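Local coordinates for CRISPR-associated protein,CRISPR-associated endonuclease Cas9 (Corynebacterium diphtheriae, PDB 6JOO), which acts, in its complete natural form, as an RNA-guided DNA endonuclease of bacterial adaptive immunity, cutting both strands of invading DNA with two nuclease domains, at residues P763-M767 with V892-S897; D821-D826 with N900-R906; S857-R862 with P886-V892. All coordinates share one frame; numbering follows the deposited sequence.

Contact 1. Residues P763-M767 with V892-S897. With nucleotides of chain D.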
loop_
_atom_site.group_PDB
_atom_site.type_symbol
_atom_site.label_atom_id
_atom_site.label_comp_id
_atom_site.label_asym_id
_atom_site.label_seq_id
_atom_site.Cartn_x
_atom_site.Cartn_y
_atom_site.Cartn_z
ATOM N N PRO A 763 -20.360 5.729 -40.613
ATOM C CA PRO A 763 -20.214 5.815 -39.155
ATOM C C PRO A 763 -18.927 5.149 -38.686
ATOM O O PRO A 763 -18.678 3.973 -38.965
ATOM C CB PRO A 763 -21.458 5.088 -38.632
ATOM C CG PRO A 763 -21.919 4.240 -39.773
ATOM C CD PRO A 763 -21.592 5.022 -41.002
ATOM N N ALA A 764 -18.107 5.918 -37.973
ATOM C CA ALA A 764 -16.843 5.450 -37.426
ATOM C C ALA A 764 -16.880 5.512 -35.903
ATOM O O ALA A 764 -17.707 6.208 -35.309
ATOM C CB ALA A 764 -15.666 6.283 -37.953
ATOM N N PHE A 765 -15.962 4.779 -35.275
ATOM C CA PHE A 765 -15.882 4.689 -33.823
ATOM C C PHE A 765 -14.519 5.179 -33.353
ATOM O O PHE A 765 -13.484 4.715 -33.840
ATOM C CB PHE A 765 -16.128 3.256 -33.345
ATOM C CG PHE A 765 -17.495 2.732 -33.684
ATOM C CD1 PHE A 765 -18.579 3.031 -32.879
ATOM C CD2 PHE A 765 -17.694 1.939 -34.802
ATOM C CE1 PHE A 765 -19.839 2.551 -33.184
ATOM C CE2 PHE A 765 -18.950 1.455 -35.112
ATOM C CZ PHE A 765 -20.023 1.763 -34.301
ATOM N N ALA A 766 -14.528 6.115 -32.413
ATOM C CA ALA A 766 -13.328 6.686 -31.826
ATOM C C ALA A 766 -13.360 6.492 -30.316
ATOM O O ALA A 766 -14.356 6.041 -29.742
ATOM C CB ALA A 766 -13.200 8.175 -32.170
HETATM N N MSE A 767 -12.261 6.868 -29.671
HETATM C CA MSE A 767 -12.090 6.618 -28.246
HETATM C C MSE A 767 -11.424 7.799 -27.550
HETATM O O MSE A 767 -10.478 8.389 -28.070
HETATM C CB MSE A 767 -11.264 5.350 -28.042
HETATM C CG MSE A 767 -10.880 5.068 -26.609
HETATM SE SE MSE A 767 -9.392 3.819 -26.507
HETATM C CE MSE A 767 -10.195 2.526 -25.299
ATOM N N VAL A 892 -9.424 0.925 -32.607
ATOM C CA VAL A 892 -10.758 1.103 -32.043
ATOM C C VAL A 892 -11.807 1.159 -33.148
ATOM O O VAL A 892 -12.874 0.540 -33.041
ATOM C CB VAL A 892 -10.785 2.360 -31.157
ATOM C CG1 VAL A 892 -12.213 2.841 -30.935
ATOM C CG2 VAL A 892 -10.090 2.074 -29.832
ATOM N N ASN A 893 -11.521 1.889 -34.229
ATOM C CA ASN A 893 -12.501 2.020 -35.302
ATOM C C ASN A 893 -12.701 0.702 -36.037
ATOM O O ASN A 893 -13.835 0.336 -36.367
ATOM C CB ASN A 893 -12.080 3.115 -36.279
ATOM C CG ASN A 893 -13.115 3.348 -37.360
ATOM O OD1 ASN A 893 -14.304 3.116 -37.146
ATOM N ND2 ASN A 893 -12.669 3.797 -38.529
ATOM N N LYS A 894 -11.616 -0.025 -36.303
ATOM C CA LYS A 894 -11.741 -1.310 -36.983
ATOM C C LYS A 894 -12.469 -2.324 -36.109
ATOM O O LYS A 894 -13.319 -3.080 -36.595
ATOM C CB LYS A 894 -10.359 -1.831 -37.375
ATOM C CG LYS A 894 -10.374 -3.085 -38.234
ATOM C CD LYS A 894 -8.965 -3.630 -38.425
ATOM C CE LYS A 894 -8.940 -4.754 -39.453
ATOM N NZ LYS A 894 -7.585 -5.371 -39.551
ATOM N N LEU A 895 -12.162 -2.335 -34.811
ATOM C CA LEU A 895 -12.728 -3.334 -33.908
ATOM C C LEU A 895 -14.232 -3.156 -33.748
ATOM O O LEU A 895 -14.994 -4.126 -33.811
ATOM C CB LEU A 895 -12.032 -3.250 -32.548
ATOM C CG LEU A 895 -12.621 -4.059 -31.395
ATOM C CD1 LEU A 895 -12.411 -5.541 -31.618
ATOM C CD2 LEU A 895 -12.018 -3.632 -30.069
ATOM N N PHE A 896 -14.679 -1.921 -33.532
ATOM C CA PHE A 896 -16.085 -1.686 -33.229
ATOM C C PHE A 896 -16.947 -1.667 -34.481
ATOM O O PHE A 896 -18.159 -1.898 -34.398
ATOM C CB PHE A 896 -16.236 -0.376 -32.458
ATOM C CG PHE A 896 -15.748 -0.455 -31.043
ATOM C CD1 PHE A 896 -15.978 -1.590 -30.288
ATOM C CD2 PHE A 896 -15.048 0.595 -30.471
ATOM C CE1 PHE A 896 -15.534 -1.674 -28.988
ATOM C CE2 PHE A 896 -14.597 0.514 -29.169
ATOM C CZ PHE A 896 -14.840 -0.622 -28.427
ATOM N N SER A 897 -16.347 -1.405 -35.640
ATOM C CA SER A 897 -17.129 -1.345 -36.868
ATOM C C SER A 897 -17.465 -2.737 -37.382
ATOM O O SER A 897 -18.590 -2.984 -37.831
ATOM C CB SER A 897 -16.373 -0.546 -37.926
ATOM O OG SER A 897 -16.078 0.757 -37.450
ATOM P P DA D 2 -5.325 -3.565 -37.171
ATOM O OP1 DA D 2 -5.993 -4.877 -37.312
ATOM O OP2 DA D 2 -5.526 -2.747 -35.953
ATOM O "O5'" DA D 2 -3.757 -3.790 -37.351
ATOM C "C5'" DA D 2 -3.276 -4.716 -38.305
ATOM C "C4'" DA D 2 -1.762 -4.674 -38.365
ATOM O "O4'" DA D 2 -1.324 -3.301 -38.474
ATOM C "C3'" DA D 2 -1.052 -5.259 -37.143
ATOM O "O3'" DA D 2 -0.224 -6.335 -37.540
ATOM C "C2'" DA D 2 -0.234 -4.096 -36.562
ATOM C "C1'" DA D 2 -0.151 -3.113 -37.721
ATOM N N9 DA D 2 -0.121 -1.714 -37.291
ATOM C C8 DA D 2 -1.193 -0.956 -36.923
ATOM N N7 DA D 2 -0.885 0.272 -36.588
ATOM C C5 DA D 2 0.486 0.329 -36.746
ATOM C C6 DA D 2 1.419 1.367 -36.551
ATOM N N6 DA D 2 1.079 2.591 -36.131
ATOM N N1 DA D 2 2.717 1.097 -36.800
ATOM C C2 DA D 2 3.049 -0.130 -37.218
ATOM N N3 DA D 2 2.262 -1.187 -37.438
ATOM C C4 DA D 2 0.979 -0.886 -37.182
ATOM O "O5'" DC D 1 -7.734 1.217 -39.624
ATOM C "C5'" DC D 1 -7.248 0.150 -38.818
ATOM C "C4'" DC D 1 -6.113 -0.579 -39.514
ATOM O "O4'" DC D 1 -5.242 0.378 -40.148
ATOM C "C3'" DC D 1 -5.216 -1.378 -38.594
ATOM O "O3'" DC D 1 -5.742 -2.676 -38.438
ATOM C "C2'" DC D 1 -3.883 -1.406 -39.348
ATOM C "C1'" DC D 1 -3.921 -0.129 -40.193
ATOM N N1 DC D 1 -2.988 0.941 -39.725
ATOM C C2 DC D 1 -1.601 0.752 -39.814
ATOM O O2 DC D 1 -1.162 -0.309 -40.275
ATOM N N3 DC D 1 -0.776 1.743 -39.392
ATOM C C4 DC D 1 -1.286 2.874 -38.903
ATOM N N4 DC D 1 -0.434 3.822 -38.499
ATOM C C5 DC D 1 -2.692 3.087 -38.810
ATOM C C6 DC D 1 -3.497 2.105 -39.229
#

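Contact 2. Residues D821-D826 with N900-R906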
loop_
_atom_site.group_PDB
_atom_site.type_symbol
_atom_site.label_atom_id
_atom_site.label_comp_id
_atom_site.label_asym_id
_atom_site.label_seq_id
_atom_site.Cartn_x
_atom_site.Cartn_y
_atom_site.Cartn_z
ATOM N N ASP A 821 -12.482 -4.822 -18.050
ATOM C CA ASP A 821 -13.798 -5.053 -18.623
ATOM C C ASP A 821 -13.733 -6.212 -19.607
ATOM O O ASP A 821 -12.730 -6.419 -20.297
ATOM C CB ASP A 821 -14.322 -3.800 -19.330
ATOM C CG ASP A 821 -15.536 -3.203 -18.638
ATOM O OD1 ASP A 821 -16.257 -3.956 -17.947
ATOM O OD2 ASP A 821 -15.770 -1.982 -18.783
ATOM N N GLU A 822 -14.821 -6.967 -19.662
ATOM C CA GLU A 822 -14.933 -8.144 -20.510
ATOM C C GLU A 822 -15.639 -7.785 -21.810
ATOM O O GLU A 822 -16.700 -7.150 -21.793
ATOM C CB GLU A 822 -15.696 -9.256 -19.790
ATOM C CG GLU A 822 -16.106 -10.422 -20.684
ATOM C CD GLU A 822 -16.891 -11.481 -19.932
ATOM O OE1 GLU A 822 -16.971 -11.395 -18.687
ATOM O OE2 GLU A 822 -17.429 -12.399 -20.586
ATOM N N LEU A 823 -15.057 -8.202 -22.930
ATOM C CA LEU A 823 -15.632 -7.975 -24.245
ATOM C C LEU A 823 -15.945 -9.303 -24.918
ATOM O O LEU A 823 -15.249 -10.300 -24.713
ATOM C CB LEU A 823 -14.691 -7.182 -25.153
ATOM C CG LEU A 823 -14.175 -5.831 -24.679
ATOM C CD1 LEU A 823 -13.288 -5.237 -25.753
ATOM C CD2 LEU A 823 -15.327 -4.904 -24.346
ATOM N N VAL A 824 -16.994 -9.298 -25.735
ATOM C CA VAL A 824 -17.276 -10.377 -26.675
ATOM C C VAL A 824 -17.021 -9.827 -28.070
ATOM O O VAL A 824 -17.621 -8.820 -28.462
ATOM C CB VAL A 824 -18.712 -10.904 -26.528
ATOM C CG1 VAL A 824 -18.984 -11.995 -27.541
ATOM C CG2 VAL A 824 -18.935 -11.425 -25.126
ATOM N N VAL A 825 -16.117 -10.469 -28.809
ATOM C CA VAL A 825 -15.636 -9.957 -30.087
ATOM C C VAL A 825 -15.753 -11.041 -31.148
ATOM O O VAL A 825 -15.405 -12.202 -30.906
ATOM C CB VAL A 825 -14.174 -9.469 -29.984
ATOM C CG1 VAL A 825 -13.686 -8.947 -31.328
ATOM C CG2 VAL A 825 -14.035 -8.405 -28.904
ATOM N N ASP A 826 -16.234 -10.655 -32.331
ATOM C CA ASP A 826 -16.268 -11.529 -33.504
ATOM C C ASP A 826 -14.980 -11.288 -34.284
ATOM O O ASP A 826 -14.847 -10.291 -34.997
ATOM C CB ASP A 826 -17.509 -11.251 -34.347
ATOM C CG ASP A 826 -17.595 -12.126 -35.590
ATOM O OD1 ASP A 826 -16.859 -13.133 -35.680
ATOM O OD2 ASP A 826 -18.404 -11.796 -36.485
ATOM N N ASN A 900 -18.474 -6.542 -33.977
ATOM C CA ASN A 900 -19.728 -6.848 -33.294
ATOM C C ASN A 900 -19.484 -7.061 -31.798
ATOM O O ASN A 900 -19.748 -8.123 -31.236
ATOM C CB ASN A 900 -20.398 -8.068 -33.933
ATOM C CG ASN A 900 -21.874 -8.152 -33.623
ATOM O OD1 ASN A 900 -22.571 -7.137 -33.577
ATOM N ND2 ASN A 900 -22.362 -9.367 -33.409
ATOM N N VAL A 901 -18.953 -6.019 -31.167
ATOM C CA VAL A 901 -18.425 -6.096 -29.811
ATOM C C VAL A 901 -19.521 -5.772 -28.807
ATOM O O VAL A 901 -20.303 -4.834 -28.999
ATOM C CB VAL A 901 -17.220 -5.149 -29.645
ATOM C CG1 VAL A 901 -16.697 -5.180 -28.215
ATOM C CG2 VAL A 901 -16.115 -5.507 -30.628
ATOM N N THR A 902 -19.573 -6.556 -27.730
ATOM C CA THR A 902 -20.493 -6.349 -26.620
ATOM C C THR A 902 -19.693 -6.300 -25.326
ATOM O O THR A 902 -18.871 -7.186 -25.068
ATOM C CB THR A 902 -21.541 -7.464 -26.540
ATOM O OG1 THR A 902 -22.147 -7.649 -27.825
ATOM C CG2 THR A 902 -22.621 -7.112 -25.532
ATOM N N VAL A 903 -19.930 -5.268 -24.526
ATOM C CA VAL A 903 -19.296 -5.117 -23.221
ATOM C C VAL A 903 -20.137 -5.861 -22.192
ATOM O O VAL A 903 -21.337 -5.604 -22.061
ATOM C CB VAL A 903 -19.157 -3.629 -22.856
ATOM C CG1 VAL A 903 -18.392 -3.449 -21.554
ATOM C CG2 VAL A 903 -18.491 -2.869 -23.989
ATOM N N VAL A 904 -19.512 -6.780 -21.462
ATOM C CA VAL A 904 -20.218 -7.720 -20.596
ATOM C C VAL A 904 -19.880 -7.406 -19.144
ATOM O O VAL A 904 -18.707 -7.442 -18.750
ATOM C CB VAL A 904 -19.864 -9.173 -20.945
ATOM C CG1 VAL A 904 -20.630 -10.145 -20.064
ATOM C CG2 VAL A 904 -20.156 -9.436 -22.404
ATOM N N ARG A 905 -20.907 -7.105 -18.351
ATOM C CA ARG A 905 -20.783 -6.920 -16.911
ATOM C C ARG A 905 -21.592 -8.001 -16.208
ATOM O O ARG A 905 -22.672 -8.376 -16.671
ATOM C CB ARG A 905 -21.263 -5.532 -16.472
ATOM C CG ARG A 905 -20.232 -4.421 -16.625
ATOM C CD ARG A 905 -19.942 -4.079 -18.081
ATOM N NE ARG A 905 -18.901 -3.061 -18.202
ATOM C CZ ARG A 905 -19.127 -1.784 -18.498
ATOM N NH1 ARG A 905 -18.113 -0.932 -18.583
ATOM N NH2 ARG A 905 -20.364 -1.359 -18.713
ATOM N N ARG A 906 -21.070 -8.500 -15.090
ATOM C CA ARG A 906 -21.661 -9.642 -14.405
ATOM C C ARG A 906 -21.877 -9.335 -12.928
ATOM O O ARG A 906 -21.268 -8.424 -12.362
ATOM C CB ARG A 906 -20.786 -10.897 -14.544
ATOM C CG ARG A 906 -20.391 -11.237 -15.972
ATOM C CD ARG A 906 -19.493 -12.468 -16.037
ATOM N NE ARG A 906 -19.138 -12.810 -17.411
ATOM C CZ ARG A 906 -19.902 -13.535 -18.223
ATOM N NH1 ARG A 906 -21.070 -13.993 -17.799
ATOM N NH2 ARG A 906 -19.497 -13.797 -19.460
#

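Contact 3. Residues S857-R862 with P886-V892. With nucleotides of chain C; nucleotides of chain D.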
loop_
_atom_site.group_PDB
_atom_site.type_symbol
_atom_site.label_atom_id
_atom_site.label_comp_id
_atom_site.label_asym_id
_atom_site.label_seq_id
_atom_site.Cartn_x
_atom_site.Cartn_y
_atom_site.Cartn_z
ATOM N N SER A 857 -5.875 5.471 -30.296
ATOM C CA SER A 857 -6.729 4.837 -31.290
ATOM C C SER A 857 -6.702 3.316 -31.216
ATOM O O SER A 857 -7.292 2.662 -32.085
ATOM C CB SER A 857 -6.313 5.279 -32.700
ATOM O OG SER A 857 -4.927 5.070 -32.892
ATOM N N LYS A 858 -6.042 2.735 -30.217
ATOM C CA LYS A 858 -5.865 1.295 -30.127
ATOM C C LYS A 858 -6.165 0.823 -28.717
ATOM O O LYS A 858 -5.872 1.513 -27.740
ATOM C CB LYS A 858 -4.444 0.865 -30.509
ATOM C CG LYS A 858 -4.128 1.017 -31.974
ATOM C CD LYS A 858 -2.656 0.788 -32.252
ATOM C CE LYS A 858 -2.414 0.638 -33.743
ATOM N NZ LYS A 858 -3.095 1.705 -34.529
ATOM N N LEU A 859 -6.749 -0.366 -28.634
ATOM C CA LEU A 859 -6.993 -1.067 -27.385
ATOM C C LEU A 859 -5.908 -2.105 -27.146
ATOM O O LEU A 859 -5.265 -2.587 -28.080
ATOM C CB LEU A 859 -8.354 -1.754 -27.411
ATOM C CG LEU A 859 -9.524 -0.966 -26.851
ATOM C CD1 LEU A 859 -10.815 -1.635 -27.263
ATOM C CD2 LEU A 859 -9.403 -0.917 -25.342
ATOM N N ARG A 860 -5.722 -2.462 -25.879
ATOM C CA ARG A 860 -4.865 -3.581 -25.500
ATOM C C ARG A 860 -5.756 -4.686 -24.951
ATOM O O ARG A 860 -6.260 -4.582 -23.828
ATOM C CB ARG A 860 -3.813 -3.170 -24.473
ATOM C CG ARG A 860 -2.776 -4.264 -24.224
ATOM C CD ARG A 860 -1.985 -4.051 -22.939
ATOM N NE ARG A 860 -1.058 -2.926 -23.018
ATOM C CZ ARG A 860 0.233 -3.037 -23.312
ATOM N NH1 ARG A 860 0.757 -4.231 -23.560
ATOM N NH2 ARG A 860 1.000 -1.955 -23.356
ATOM N N LEU A 861 -5.941 -5.743 -25.735
ATOM C CA LEU A 861 -6.807 -6.853 -25.374
ATOM C C LEU A 861 -6.012 -8.146 -25.299
ATOM O O LEU A 861 -5.053 -8.353 -26.044
ATOM C CB LEU A 861 -7.949 -7.017 -26.376
ATOM C CG LEU A 861 -8.742 -5.757 -26.717
ATOM C CD1 LEU A 861 -9.867 -6.089 -27.685
ATOM C CD2 LEU A 861 -9.284 -5.105 -25.454
ATOM N N ARG A 862 -6.435 -9.024 -24.399
ATOM C CA ARG A 862 -5.870 -10.339 -24.211
ATOM C C ARG A 862 -7.016 -11.349 -24.076
ATOM O O ARG A 862 -8.119 -10.974 -23.687
ATOM C CB ARG A 862 -4.977 -10.405 -22.963
ATOM C CG ARG A 862 -3.655 -9.677 -23.114
ATOM C CD ARG A 862 -2.692 -10.057 -22.000
ATOM N NE ARG A 862 -1.420 -9.346 -22.101
ATOM C CZ ARG A 862 -1.156 -8.199 -21.483
ATOM N NH1 ARG A 862 -2.078 -7.632 -20.718
ATOM N NH2 ARG A 862 0.029 -7.619 -21.626
ATOM N N PRO A 886 2.743 -7.979 -26.234
ATOM C CA PRO A 886 1.908 -6.967 -25.580
ATOM C C PRO A 886 0.412 -7.251 -25.667
ATOM O O PRO A 886 -0.381 -6.498 -25.103
ATOM C CB PRO A 886 2.247 -5.703 -26.363
ATOM C CG PRO A 886 2.445 -6.210 -27.754
ATOM C CD PRO A 886 3.057 -7.595 -27.623
ATOM N N GLY A 887 0.037 -8.311 -26.370
ATOM C CA GLY A 887 -1.358 -8.654 -26.561
ATOM C C GLY A 887 -1.893 -8.127 -27.878
ATOM O O GLY A 887 -1.209 -7.450 -28.652
ATOM N N TRP A 888 -3.151 -8.468 -28.131
ATOM C CA TRP A 888 -3.841 -7.963 -29.308
ATOM C C TRP A 888 -4.054 -6.462 -29.167
ATOM O O TRP A 888 -4.574 -5.992 -28.151
ATOM C CB TRP A 888 -5.176 -8.684 -29.489
ATOM C CG TRP A 888 -5.873 -8.362 -30.775
ATOM C CD1 TRP A 888 -5.318 -7.817 -31.894
ATOM C CD2 TRP A 888 -7.262 -8.559 -31.072
ATOM N NE1 TRP A 888 -6.273 -7.667 -32.872
ATOM C CE2 TRP A 888 -7.475 -8.114 -32.391
ATOM C CE3 TRP A 888 -8.347 -9.070 -30.350
ATOM C CZ2 TRP A 888 -8.726 -8.162 -33.004
ATOM C CZ3 TRP A 888 -9.589 -9.116 -30.961
ATOM C CH2 TRP A 888 -9.768 -8.664 -32.274
ATOM N N LEU A 889 -3.639 -5.710 -30.188
ATOM C CA LEU A 889 -3.670 -4.249 -30.177
ATOM C C LEU A 889 -4.534 -3.753 -31.333
ATOM O O LEU A 889 -4.035 -3.092 -32.256
ATOM C CB LEU A 889 -2.258 -3.670 -30.264
ATOM C CG LEU A 889 -1.269 -4.151 -29.196
ATOM C CD1 LEU A 889 0.134 -3.607 -29.434
ATOM C CD2 LEU A 889 -1.749 -3.770 -27.807
ATOM N N PRO A 890 -5.836 -4.037 -31.308
ATOM C CA PRO A 890 -6.689 -3.656 -32.436
ATOM C C PRO A 890 -6.967 -2.165 -32.452
ATOM O O PRO A 890 -6.959 -1.495 -31.417
ATOM C CB PRO A 890 -7.971 -4.453 -32.189
ATOM C CG PRO A 890 -8.036 -4.563 -30.710
ATOM C CD PRO A 890 -6.618 -4.639 -30.214
ATOM N N ALA A 891 -7.209 -1.644 -33.650
ATOM C CA ALA A 891 -7.670 -0.270 -33.770
ATOM C C ALA A 891 -9.115 -0.168 -33.304
ATOM O O ALA A 891 -9.932 -1.054 -33.566
ATOM C CB ALA A 891 -7.542 0.221 -35.211
ATOM N N VAL A 892 -9.424 0.925 -32.607
ATOM C CA VAL A 892 -10.758 1.103 -32.043
ATOM C C VAL A 892 -11.807 1.159 -33.148
ATOM O O VAL A 892 -12.874 0.540 -33.041
ATOM C CB VAL A 892 -10.785 2.360 -31.157
ATOM C CG1 VAL A 892 -12.213 2.841 -30.935
ATOM C CG2 VAL A 892 -10.090 2.074 -29.832
ATOM P P DG C 2 -0.058 -4.721 -19.762
ATOM O OP1 DG C 2 -1.513 -4.996 -19.734
ATOM O OP2 DG C 2 0.761 -5.221 -20.891
ATOM O "O5'" DG C 2 0.183 -3.145 -19.603
ATOM C "C5'" DG C 2 -0.629 -2.389 -18.716
ATOM C "C4'" DG C 2 -0.070 -0.990 -18.524
ATOM O "O4'" DG C 2 1.315 -1.083 -18.122
ATOM C "C3'" DG C 2 -0.072 -0.114 -19.767
ATOM O "O3'" DG C 2 -1.314 0.583 -19.873
ATOM C "C2'" DG C 2 1.079 0.843 -19.485
ATOM C "C1'" DG C 2 2.064 -0.042 -18.721
ATOM N N9 DG C 2 3.113 -0.640 -19.551
ATOM C C8 DG C 2 3.150 -1.921 -20.048
ATOM N N7 DG C 2 4.223 -2.178 -20.747
ATOM C C5 DG C 2 4.947 -0.995 -20.706
ATOM C C6 DG C 2 6.197 -0.671 -21.284
ATOM O O6 DG C 2 6.938 -1.390 -21.968
ATOM N N1 DG C 2 6.570 0.638 -21.000
ATOM C C2 DG C 2 5.830 1.520 -20.253
ATOM N N2 DG C 2 6.354 2.741 -20.085
ATOM N N3 DG C 2 4.657 1.230 -19.705
ATOM C C4 DG C 2 4.278 -0.039 -19.972
ATOM P P DA D 2 -5.325 -3.565 -37.171
ATOM O OP1 DA D 2 -5.993 -4.877 -37.312
ATOM O OP2 DA D 2 -5.526 -2.747 -35.953
ATOM O "O5'" DA D 2 -3.757 -3.790 -37.351
ATOM C "C5'" DA D 2 -3.276 -4.716 -38.305
ATOM C "C4'" DA D 2 -1.762 -4.674 -38.365
ATOM O "O4'" DA D 2 -1.324 -3.301 -38.474
ATOM C "C3'" DA D 2 -1.052 -5.259 -37.143
ATOM O "O3'" DA D 2 -0.224 -6.335 -37.540
ATOM C "C2'" DA D 2 -0.234 -4.096 -36.562
ATOM C "C1'" DA D 2 -0.151 -3.113 -37.721
ATOM N N9 DA D 2 -0.121 -1.714 -37.291
ATOM C C8 DA D 2 -1.193 -0.956 -36.923
ATOM N N7 DA D 2 -0.885 0.272 -36.588
ATOM C C5 DA D 2 0.486 0.329 -36.746
ATOM C C6 DA D 2 1.419 1.367 -36.551
ATOM N N6 DA D 2 1.079 2.591 -36.131
ATOM N N1 DA D 2 2.717 1.097 -36.800
ATOM C C2 DA D 2 3.049 -0.130 -37.218
ATOM N N3 DA D 2 2.262 -1.187 -37.438
ATOM C C4 DA D 2 0.979 -0.886 -37.182
ATOM P P DG C 3 -1.904 0.978 -21.315
ATOM O OP1 DG C 3 -3.248 1.568 -21.110
ATOM O OP2 DG C 3 -1.771 -0.210 -22.183
ATOM O "O5'" DG C 3 -0.880 2.082 -21.875
ATOM C "C5'" DG C 3 -0.973 3.447 -21.455
ATOM C "C4'" DG C 3 0.368 4.162 -21.610
ATOM O "O4'" DG C 3 1.435 3.228 -21.378
ATOM C "C3'" DG C 3 0.619 4.779 -22.980
ATOM O "O3'" DG C 3 0.355 6.167 -22.919
ATOM C "C2'" DG C 3 2.102 4.528 -23.256
ATOM C "C1'" DG C 3 2.530 3.494 -22.218
ATOM N N9 DG C 3 2.953 2.235 -22.807
ATOM C C8 DG C 3 2.202 1.095 -22.938
ATOM N N7 DG C 3 2.842 0.115 -23.508
ATOM C C5 DG C 3 4.101 0.641 -23.774
ATOM C C6 DG C 3 5.230 0.043 -24.384
ATOM O O6 DG C 3 5.346 -1.107 -24.827
ATOM N N1 DG C 3 6.301 0.926 -24.457
ATOM C C2 DG C 3 6.285 2.219 -23.998
ATOM N N2 DG C 3 7.416 2.917 -24.154
ATOM N N3 DG C 3 5.235 2.792 -23.426
ATOM C C4 DG C 3 4.183 1.946 -23.347
#

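Contact 1. Residues P763-M767 with V892-S897
The edge strand 764-771 of a three-stranded antiparallel sheet in the Topo-homology region is covered here by helix 892-898 of the C-terminal domain, with F765 and F896 at the centre of the interface. F896 approaches with its CB over one face of the F765 ring, a CH-pi contact 4.0 Å from the ring centroid. Its own ring meets F765 CB along an edge, so the two aromatics are not stacked. S897 OG occupies the rim of the F765 ring, in its plane, 3.3 Å from CD2. One polar bond across the interface adds to this packing. N893 places its CG anti to the backbone N (chi1 -176°), which carries the amide across to the strand, where OD1 accepts the F765 N-H at 3.0 Å and 168°. The donor stands well above the amide's carbonyl plane. A764 and A766 pair with strand 749-757, whereas the F765 N-H is met from the helix. Further along, V892 lays CG1 against F765 O and CG2 against the selenium of selenomethionine M767, 3.8 Å away. K894 extends away from the strand, and its NZ reaches OP1 of DA2 of chain D at 2.8 Å. The result is a helix packed on a sheet edge, with an asparagine amide meeting an edge-strand N-H and a lysine on the DNA side, within the PAM-interacting region of Cas9.

Contact 2. Residues D821-D826 with N900-R906
R906 sets its CG opposite the carbonyl carbon (chi1 -52°) and runs straight out to NE, while R905 bends at chi2 (70°); these two courses bring both guanidinium groups back to acidic residues on the neighbouring strand. The setting is the antiparallel pairing between the central strand 822-824 and its neighbour 902-904 in the five-stranded sheet of the C-terminal domain. V824 and T902 form a hydrogen-bonded pair, V824 N giving to T902 O at 2.9 Å and T902 N to V824 O at 3.1 Å. Next to them L823 and V903 make a non-hydrogen-bonded pair whose side chains lie side by side, L823 CD2 being 3.8 Å from V903 CG2. On the other face, V824 CG2 meets V904 CG2 diagonally. Beyond this apolar part the charges take over. R905 grips D821 side-on, NE to OD1 at 2.8 Å and NH1 to OD2, each oxygen used on its syn side, although the carboxylate and guanidinium planes are turned 40° apart. V903 CG1 lies against one face of that guanidinium, W816 adds a cation-pi contact, and NH2 bonds to V922 O; these contacts from several sides probably restrict rotation of the buried ion pair. The second pair repeats the grip on the face of E822 and V904: R906 NH1 reaches G910 O, V904 CG1 covers one face of the guanidinium, and the outstretched E822 receives NE on OE1 at 2.9 Å and NH2 on OE2 at 2.7 Å.

Contact 3. Residues S857-R862 with P886-V892
R860 NH1 donates to P886 O at 3.0 Å, in the carbonyl plane on a lone pair; the bond is bent (131° at the hydrogen), and the oxygen lies out of the R860 guanidinium plane. A bend at chi3 (-71°) turns that group toward the DNA, where NE bonds to OP2 of DG3 of chain C at 2.9 Å, NH2 comes close to N7 of that guanine, and O5' of DG2 of chain C lies over the guanidinium face. R862 grips the DG2 phosphate of chain C, NH1 to OP1 at 2.9 Å and NH2 to OP2. An arginine at a guanine N7 edge, beside phosphate contacts, is consistent with major-groove reading of the PAM duplex by this domain. The aliphatic part of R860 runs alongside L889, CG to CD2 3.8 Å. Behind these side chains, strand 858-863 borders the five-stranded sheet of the C-terminal domain, and the irregular segment 886-892 runs along it, held by L861 N to W888 O (2.8 Å), L859 N to P890 O, and V892 N to S857 O. L861 CD1 packs on P890 CG, and P890 CB covers one face of the W888 indole. A891, the N-cap of helix 892-898, gives its N-H to OP2 of DA2 of chain D at 3.1 Å. Farther out, D851 forms a salt bridge with R862 NH1, and F854 backs R860 and L889.

Contacts 1 and 3 share V892, where the loop of contact 3 becomes the helix of contact 1; their centres lie 12 Å apart. L895, which takes no part in the strand packing of contact 1, carries its helix onto the other two: its CD2 is 3.6 Å from L859 CD1 of contact 3, and its CD1 is 3.6 Å from V825 CG1 of contact 2. Contact 2, centred about 15 Å from contact 1 and 14 Å from contact 3, belongs to the same sheet as strand 858-863 and meets contact 3 through V825 CG1 and W888 CH2, 4.0 Å apart. Contacts 1 and 3 bond to DNA directly, whereas contact 2 stays about 5 Å from nucleic acid at its nearest atom.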